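Local coordinates for protein CalsepRRP (Calystegia sepium, PDB 1JY5) that is related to the T2 ribonucleases and may bind and cleave RNA, at residues S25-C31 with P80-C84; D74-W79 with T123-F128. All coordinates share one frame. Residues are numbered along the deposited sequence.

Contact 1: S25-C31 with P80-C84; sequences SCPTNAC and PSYSC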
ATOM      1  N   SER A  25      20.821   4.521  -6.595  1.00 53.68           N
ATOM      2  CA  SER A  25      20.238   4.132  -7.873  1.00 54.02           C
ATOM      3  C   SER A  25      20.463   2.651  -8.158  1.00 53.70           C
ATOM      4  O   SER A  25      21.542   2.117  -7.906  1.00 53.98           O
ATOM      5  CB  SER A  25      20.840   4.967  -9.005  1.00 54.94           C
ATOM      6  OG  SER A  25      20.285   4.598 -10.258  1.00 56.18           O
ATOM      7  N   CYS A  26      19.440   1.993  -8.694  1.00 52.83           N
ATOM      8  CA  CYS A  26      19.518   0.570  -9.007  1.00 51.73           C
ATOM      9  C   CYS A  26      18.254   0.164  -9.767  1.00 52.24           C
ATOM     10  O   CYS A  26      17.225   0.831  -9.671  1.00 53.14           O
ATOM     11  CB  CYS A  26      19.628  -0.238  -7.710  1.00 50.21           C
ATOM     12  SG  CYS A  26      18.224   0.088  -6.607  1.00 47.51           S
ATOM     13  N   PRO A  27      18.315  -0.937 -10.534  1.00 52.07           N
ATOM     14  CA  PRO A  27      17.162  -1.414 -11.306  1.00 51.52           C
ATOM     15  C   PRO A  27      15.927  -1.664 -10.446  1.00 50.16           C
ATOM     16  O   PRO A  27      14.794  -1.537 -10.912  1.00 50.88           O
ATOM     17  CB  PRO A  27      17.682  -2.699 -11.946  1.00 52.51           C
ATOM     18  CG  PRO A  27      19.143  -2.416 -12.119  1.00 53.10           C
ATOM     19  CD  PRO A  27      19.493  -1.782 -10.792  1.00 53.07           C
ATOM     20  N   THR A  28      16.160  -2.026  -9.189  1.00 48.02           N
ATOM     21  CA  THR A  28      15.081  -2.299  -8.251  1.00 45.95           C
ATOM     22  C   THR A  28      14.335  -1.019  -7.881  1.00 43.19           C
ATOM     23  O   THR A  28      13.125  -1.041  -7.662  1.00 42.30           O
ATOM     24  CB  THR A  28      15.625  -2.945  -6.956  1.00 47.31           C
ATOM     25  OG1 THR A  28      16.294  -4.170  -7.278  1.00 50.39           O
ATOM     26  CG2 THR A  28      14.494  -3.239  -5.984  1.00 48.80           C
ATOM     27  N   ASN A  29      15.060   0.095  -7.816  1.00 39.71           N
ATOM     28  CA  ASN A  29      14.459   1.375  -7.456  1.00 37.09           C
ATOM     29  C   ASN A  29      13.572   1.918  -8.571  1.00 35.42           C
ATOM     30  O   ASN A  29      14.033   2.150  -9.688  1.00 35.92           O
ATOM     31  CB  ASN A  29      15.547   2.397  -7.134  1.00 35.74           C
ATOM     32  CG  ASN A  29      15.025   3.554  -6.311  1.00 34.99           C
ATOM     33  OD1 ASN A  29      13.924   4.052  -6.549  1.00 31.61           O
ATOM     34  ND2 ASN A  29      15.817   3.993  -5.340  1.00 33.96           N
ATOM     35  N   ALA A  30      12.300   2.142  -8.265  1.00 32.23           N
ATOM     36  CA  ALA A  30      11.367   2.647  -9.265  1.00 30.94           C
ATOM     37  C   ALA A  30      11.433   4.163  -9.453  1.00 28.60           C
ATOM     38  O   ALA A  30      10.768   4.704 -10.332  1.00 26.28           O
ATOM     39  CB  ALA A  30       9.940   2.230  -8.905  1.00 28.83           C
ATOM     40  N   CYS A  31      12.221   4.847  -8.630  1.00 28.85           N
ATOM     41  CA  CYS A  31      12.334   6.299  -8.741  1.00 30.14           C
ATOM     42  C   CYS A  31      12.963   6.774 -10.050  1.00 31.84           C
ATOM     43  O   CYS A  31      12.799   7.930 -10.436  1.00 32.82           O
ATOM     44  CB  CYS A  31      13.137   6.866  -7.569  1.00 28.38           C
ATOM     45  SG  CYS A  31      12.297   6.805  -5.957  1.00 26.26           S
ATOM     46  N   PRO A  80       6.160  -1.739  -6.848  1.00 18.10           N
ATOM     47  CA  PRO A  80       7.618  -1.560  -6.866  1.00 18.23           C
ATOM     48  C   PRO A  80       8.215  -1.142  -5.526  1.00 18.68           C
ATOM     49  O   PRO A  80       7.503  -0.784  -4.591  1.00 15.85           O
ATOM     50  CB  PRO A  80       7.830  -0.454  -7.904  1.00 18.21           C
ATOM     51  CG  PRO A  80       6.522  -0.358  -8.639  1.00 24.77           C
ATOM     52  CD  PRO A  80       5.501  -0.650  -7.588  1.00 16.03           C
ATOM     53  N   SER A  81       9.541  -1.178  -5.464  1.00 19.30           N
ATOM     54  CA  SER A  81      10.287  -0.759  -4.290  1.00 23.55           C
ATOM     55  C   SER A  81      10.860   0.617  -4.649  1.00 25.38           C
ATOM     56  O   SER A  81      11.141   0.880  -5.822  1.00 24.31           O
ATOM     57  CB  SER A  81      11.424  -1.746  -4.016  1.00 24.38           C
ATOM     58  OG  SER A  81      12.170  -1.363  -2.878  1.00 30.37           O
ATOM     59  N   TYR A  82      11.017   1.500  -3.664  1.00 28.09           N
ATOM     60  CA  TYR A  82      11.567   2.833  -3.928  1.00 32.03           C
ATOM     61  C   TYR A  82      12.886   3.069  -3.192  1.00 35.76           C
ATOM     62  O   TYR A  82      13.140   4.168  -2.692  1.00 36.42           O
ATOM     63  CB  TYR A  82      10.570   3.932  -3.528  1.00 31.35           C
ATOM     64  CG  TYR A  82       9.280   3.920  -4.313  1.00 30.27           C
ATOM     65  CD1 TYR A  82       8.160   3.244  -3.835  1.00 28.63           C
ATOM     66  CD2 TYR A  82       9.192   4.547  -5.557  1.00 30.09           C
ATOM     67  CE1 TYR A  82       6.984   3.186  -4.574  1.00 27.88           C
ATOM     68  CE2 TYR A  82       8.018   4.492  -6.310  1.00 30.19           C
ATOM     69  CZ  TYR A  82       6.916   3.805  -5.808  1.00 29.21           C
ATOM     70  OH  TYR A  82       5.758   3.724  -6.552  1.00 27.17           O
ATOM     71  N   SER A  83      13.725   2.038  -3.142  1.00 38.72           N
ATOM     72  CA  SER A  83      15.014   2.122  -2.465  1.00 41.72           C
ATOM     73  C   SER A  83      15.917   0.988  -2.949  1.00 42.89           C
ATOM     74  O   SER A  83      15.432  -0.000  -3.504  1.00 42.86           O
ATOM     75  CB  SER A  83      14.806   2.013  -0.951  1.00 42.57           C
ATOM     76  OG  SER A  83      15.987   2.343  -0.240  1.00 46.02           O
ATOM     77  N   CYS A  84      17.227   1.132  -2.747  1.00 43.51           N
ATOM     78  CA  CYS A  84      18.180   0.108  -3.168  1.00 43.57           C
ATOM     79  C   CYS A  84      18.679  -0.774  -2.029  1.00 43.82           C
ATOM     80  O   CYS A  84      18.955  -1.958  -2.230  1.00 45.58           O
ATOM     81  CB  CYS A  84      19.369   0.752  -3.895  1.00 43.60           C
ATOM     82  SG  CYS A  84      18.836   1.607  -5.406  1.00 44.46           S
TER
HETATM   83  O   HOH W   1      11.009  -2.585  -7.568  1.00 23.21           O

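Contact 2: D74-W79 with T123-F128; sequences DLSKYW and TLMLYF. Unlike the reference sequence in segment 123-128: T123 (reference Ala).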
ATOM      1  N   ASP A  74       3.015  -7.002 -13.429  1.00 16.08           N
ATOM      2  CA  ASP A  74       2.120  -6.178 -12.631  1.00 16.32           C
ATOM      3  C   ASP A  74       2.735  -5.803 -11.289  1.00 15.84           C
ATOM      4  O   ASP A  74       2.584  -4.670 -10.832  1.00 15.51           O
ATOM      5  CB  ASP A  74       0.791  -6.906 -12.413  1.00 18.32           C
ATOM      6  CG  ASP A  74      -0.082  -6.903 -13.657  1.00 20.86           C
ATOM      7  OD1 ASP A  74      -0.496  -5.807 -14.088  1.00 22.81           O
ATOM      8  OD2 ASP A  74      -0.345  -7.992 -14.206  1.00 22.26           O
ATOM      9  N   LEU A  75       3.431  -6.744 -10.658  1.00 12.88           N
ATOM     10  CA  LEU A  75       4.048  -6.462  -9.369  1.00 15.77           C
ATOM     11  C   LEU A  75       5.230  -5.519  -9.547  1.00 17.98           C
ATOM     12  O   LEU A  75       5.552  -4.726  -8.661  1.00 18.47           O
ATOM     13  CB  LEU A  75       4.499  -7.763  -8.696  1.00 12.89           C
ATOM     14  CG  LEU A  75       3.326  -8.622  -8.211  1.00 11.51           C
ATOM     15  CD1 LEU A  75       3.814  -9.971  -7.708  1.00 14.06           C
ATOM     16  CD2 LEU A  75       2.592  -7.870  -7.109  1.00 10.85           C
ATOM     17  N   SER A  76       5.872  -5.601 -10.706  1.00 19.61           N
ATOM     18  CA  SER A  76       7.011  -4.741 -10.979  1.00 22.53           C
ATOM     19  C   SER A  76       6.549  -3.311 -11.203  1.00 20.83           C
ATOM     20  O   SER A  76       7.244  -2.358 -10.856  1.00 22.73           O
ATOM     21  CB  SER A  76       7.764  -5.226 -12.215  1.00 24.33           C
ATOM     22  OG  SER A  76       8.780  -4.300 -12.568  1.00 30.49           O
ATOM     23  N   LYS A  77       5.361  -3.161 -11.771  1.00 20.83           N
ATOM     24  CA  LYS A  77       4.844  -1.836 -12.054  1.00 20.06           C
ATOM     25  C   LYS A  77       3.965  -1.236 -10.967  1.00 19.05           C
ATOM     26  O   LYS A  77       4.041  -0.037 -10.693  1.00 19.13           O
ATOM     27  CB  LYS A  77       4.075  -1.862 -13.378  1.00 23.46           C
ATOM     28  CG  LYS A  77       3.540  -0.511 -13.825  1.00 26.25           C
ATOM     29  CD  LYS A  77       2.901  -0.622 -15.202  1.00 28.90           C
ATOM     30  CE  LYS A  77       2.228   0.675 -15.610  1.00 32.39           C
ATOM     31  NZ  LYS A  77       3.199   1.803 -15.691  1.00 36.19           N
ATOM     32  N   TYR A  78       3.141  -2.062 -10.333  1.00 16.83           N
ATOM     33  CA  TYR A  78       2.226  -1.553  -9.317  1.00 16.19           C
ATOM     34  C   TYR A  78       2.596  -1.838  -7.870  1.00 15.70           C
ATOM     35  O   TYR A  78       1.966  -1.317  -6.949  1.00 14.80           O
ATOM     36  CB  TYR A  78       0.823  -2.065  -9.629  1.00 16.55           C
ATOM     37  CG  TYR A  78       0.399  -1.689 -11.031  1.00 16.68           C
ATOM     38  CD1 TYR A  78       0.361  -2.636 -12.050  1.00 19.86           C
ATOM     39  CD2 TYR A  78       0.072  -0.373 -11.343  1.00 18.84           C
ATOM     40  CE1 TYR A  78       0.008  -2.280 -13.351  1.00 20.01           C
ATOM     41  CE2 TYR A  78      -0.282  -0.004 -12.636  1.00 19.87           C
ATOM     42  CZ  TYR A  78      -0.313  -0.963 -13.635  1.00 21.03           C
ATOM     43  OH  TYR A  78      -0.676  -0.596 -14.911  1.00 23.93           O
ATOM     44  N   TRP A  79       3.617  -2.665  -7.676  1.00 15.64           N
ATOM     45  CA  TRP A  79       4.097  -2.988  -6.336  1.00 15.32           C
ATOM     46  C   TRP A  79       5.627  -2.854  -6.323  1.00 15.48           C
ATOM     47  O   TRP A  79       6.332  -3.739  -5.850  1.00 14.13           O
ATOM     48  CB  TRP A  79       3.708  -4.420  -5.957  1.00 14.74           C
ATOM     49  CG  TRP A  79       3.740  -4.686  -4.476  1.00 14.07           C
ATOM     50  CD1 TRP A  79       4.618  -4.174  -3.568  1.00 14.38           C
ATOM     51  CD2 TRP A  79       2.858  -5.541  -3.740  1.00 13.83           C
ATOM     52  NE1 TRP A  79       4.337  -4.652  -2.311  1.00 16.04           N
ATOM     53  CE2 TRP A  79       3.261  -5.495  -2.387  1.00 15.27           C
ATOM     54  CE3 TRP A  79       1.765  -6.340  -4.094  1.00 14.97           C
ATOM     55  CZ2 TRP A  79       2.610  -6.222  -1.382  1.00 15.63           C
ATOM     56  CZ3 TRP A  79       1.117  -7.064  -3.098  1.00 16.01           C
ATOM     57  CH2 TRP A  79       1.544  -6.997  -1.756  1.00 14.69           C
ATOM     58  N   THR A 123      -4.360  -8.775  -3.776  1.00 14.13           N
ATOM     59  CA  THR A 123      -3.965  -7.411  -3.458  1.00 17.50           C
ATOM     60  C   THR A 123      -4.053  -6.561  -4.722  1.00 14.14           C
ATOM     61  O   THR A 123      -4.537  -5.427  -4.691  1.00 15.64           O
ATOM     62  CB  THR A 123      -2.529  -7.348  -2.916  1.00 18.69           C
ATOM     63  OG1 THR A 123      -2.428  -8.168  -1.747  1.00 27.12           O
ATOM     64  CG2 THR A 123      -2.163  -5.915  -2.534  1.00 21.51           C
ATOM     65  N   LEU A 124      -3.582  -7.108  -5.837  1.00 13.33           N
ATOM     66  CA  LEU A 124      -3.639  -6.387  -7.105  1.00 13.68           C
ATOM     67  C   LEU A 124      -5.094  -6.144  -7.504  1.00 12.24           C
ATOM     68  O   LEU A 124      -5.443  -5.063  -7.977  1.00 12.62           O
ATOM     69  CB  LEU A 124      -2.908  -7.176  -8.203  1.00 14.06           C
ATOM     70  CG  LEU A 124      -1.384  -6.979  -8.267  1.00 16.48           C
ATOM     71  CD1 LEU A 124      -0.798  -6.930  -6.861  1.00 21.50           C
ATOM     72  CD2 LEU A 124      -0.759  -8.114  -9.067  1.00 16.35           C
ATOM     73  N   MET A 125      -5.944  -7.146  -7.301  1.00 10.76           N
ATOM     74  CA  MET A 125      -7.357  -7.020  -7.641  1.00 10.80           C
ATOM     75  C   MET A 125      -7.980  -5.828  -6.935  1.00 11.79           C
ATOM     76  O   MET A 125      -8.626  -5.000  -7.567  1.00 13.06           O
ATOM     77  CB  MET A 125      -8.119  -8.288  -7.252  1.00  9.65           C
ATOM     78  CG  MET A 125      -9.601  -8.274  -7.625  1.00  9.57           C
ATOM     79  SD  MET A 125     -10.451  -9.749  -7.000  1.00 15.79           S
ATOM     80  CE  MET A 125     -10.600  -9.295  -5.263  1.00 14.32           C
ATOM     81  N   LEU A 126      -7.794  -5.750  -5.620  1.00 11.59           N
ATOM     82  CA  LEU A 126      -8.344  -4.647  -4.840  1.00 13.96           C
ATOM     83  C   LEU A 126      -7.731  -3.327  -5.306  1.00 14.50           C
ATOM     84  O   LEU A 126      -8.430  -2.318  -5.440  1.00 12.55           O
ATOM     85  CB  LEU A 126      -8.064  -4.868  -3.346  1.00 13.83           C
ATOM     86  CG  LEU A 126      -8.746  -6.083  -2.689  1.00 13.10           C
ATOM     87  CD1 LEU A 126      -8.231  -6.273  -1.270  1.00 13.51           C
ATOM     88  CD2 LEU A 126     -10.261  -5.881  -2.683  1.00 14.28           C
ATOM     89  N   TYR A 127      -6.424  -3.343  -5.565  1.00 13.45           N
ATOM     90  CA  TYR A 127      -5.710  -2.156  -6.027  1.00 12.29           C
ATOM     91  C   TYR A 127      -6.278  -1.628  -7.343  1.00 14.33           C
ATOM     92  O   TYR A 127      -6.425  -0.421  -7.519  1.00 14.39           O
ATOM     93  CB  TYR A 127      -4.226  -2.476  -6.218  1.00 11.60           C
ATOM     94  CG  TYR A 127      -3.436  -1.369  -6.888  1.00 11.93           C
ATOM     95  CD1 TYR A 127      -2.977  -0.267  -6.163  1.00 13.67           C
ATOM     96  CD2 TYR A 127      -3.139  -1.431  -8.249  1.00 12.90           C
ATOM     97  CE1 TYR A 127      -2.233   0.745  -6.779  1.00 14.80           C
ATOM     98  CE2 TYR A 127      -2.401  -0.427  -8.875  1.00 16.05           C
ATOM     99  CZ  TYR A 127      -1.949   0.655  -8.133  1.00 13.74           C
ATOM    100  OH  TYR A 127      -1.188   1.626  -8.748  1.00 15.84           O
ATOM    101  N   PHE A 128      -6.572  -2.531  -8.273  1.00 12.55           N
ATOM    102  CA  PHE A 128      -7.125  -2.137  -9.570  1.00 14.60           C
ATOM    103  C   PHE A 128      -8.587  -1.736  -9.458  1.00 16.23           C
ATOM    104  O   PHE A 128      -9.049  -0.843 -10.171  1.00 17.67           O
ATOM    105  CB  PHE A 128      -7.011  -3.282 -10.579  1.00 13.08           C
ATOM    106  CG  PHE A 128      -5.610  -3.550 -11.036  1.00 17.19           C
ATOM    107  CD1 PHE A 128      -5.137  -4.856 -11.129  1.00 15.83           C
ATOM    108  CD2 PHE A 128      -4.757  -2.500 -11.373  1.00 16.09           C
ATOM    109  CE1 PHE A 128      -3.839  -5.117 -11.559  1.00 15.95           C
ATOM    110  CE2 PHE A 128      -3.454  -2.750 -11.806  1.00 14.50           C
ATOM    111  CZ  PHE A 128      -2.993  -4.060 -11.896  1.00 14.44           C
TER

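Contact 1: S25-C31 with P80-C84
A30 is the apolar centre where two disulfide-linked loops of the RNase T2-type fold meet at the surface: its CB lies 3.6 Å from P80 CB and 3.9 Å from Y82 CE2. C31 extends this patch, with SG 3.9 Å from Y82 CD2 and 82° off the ring normal, a sulfur-aromatic contact at the edge; that sulfur is bonded to C19. Y82 OH reaches beyond both loops to hydrogen-bond T41. Further along, C26 SG and C84 SG are joined at 2.0 Å with chi3 near -98°, tying segments without regular secondary structure. Two turns shape 25-31: a type I turn from C26 to N29, closed by N29 N to C26 O (2.9 Å), and an Asx turn in which N29 OD1 accepts from C31 N at 2.8 Å. The direct backbone hydrogen bond between the loops runs from A30 N to S81 O (3.0 Å). At the polar edge a water donates to T28 O at 2.6 Å and accepts from S81 N at 2.9 Å.

Contact 2: D74-W79 with T123-F128
This is a helix-helix contact through side chains, in which the end of helix 72-78 crosses helix 116-129 in a partly buried layer of the RNase T2-type fold, against strand 40-48. The short axes pass 11.7 Å apart at a crossing angle of 48°, and the nearest CA atoms, of Y78 and L124, are 7.9 Å apart, so large side chains fill the space between the backbones. L124 points toward 74-79: its CD1 reaches L75 CD2 at 3.5 Å and W79 CE3 at 3.8 Å, the latter at the indole edge. W79 is the first residue to leave helical geometry, and its CZ3 comes 3.5 Å from CG2 of T123, which replaces the Ala of the reference sequence. Y78, Y127 and F128 form an aromatic cluster. F128 directs its edge at the face of Y78 in a T-shaped pair (centroids 5.1 Å apart, planes at 83°), whereas Y78 and Y127 meet obliquely, with centroids 5.6 Å apart and planes at 48°. I42 touches W79, L124 and Y127, placing the pair against the central sheet. With no hydrogen bond between the segments, the helices meet by apolar and aromatic fit, while Y127 OH hydrogen-bonds F40 O.

The four segments alternate along the chain: 25-31 of contact 1, 74-79 of contact 2, 80-84 of contact 1, then 123-128 of contact 2. Because W79 and P80 are consecutive, the chain leaves helix 72-78 and passes directly from contact 2, whose centre lies about 9 Å from the chain centre, to contact 1, whose centre lies about 16 Å from it; the two contact centres are about 16 Å apart. They touch where P80 CD packs 4.2 Å from L75 O. Strand 40-48 serves both, through T41 for Y82 and I42 for the helices, and R33 hydrogen-bonds P27 O and S76 O. The disulfide-tied surface loops are thus continuous with the helical layer packed on the sheet.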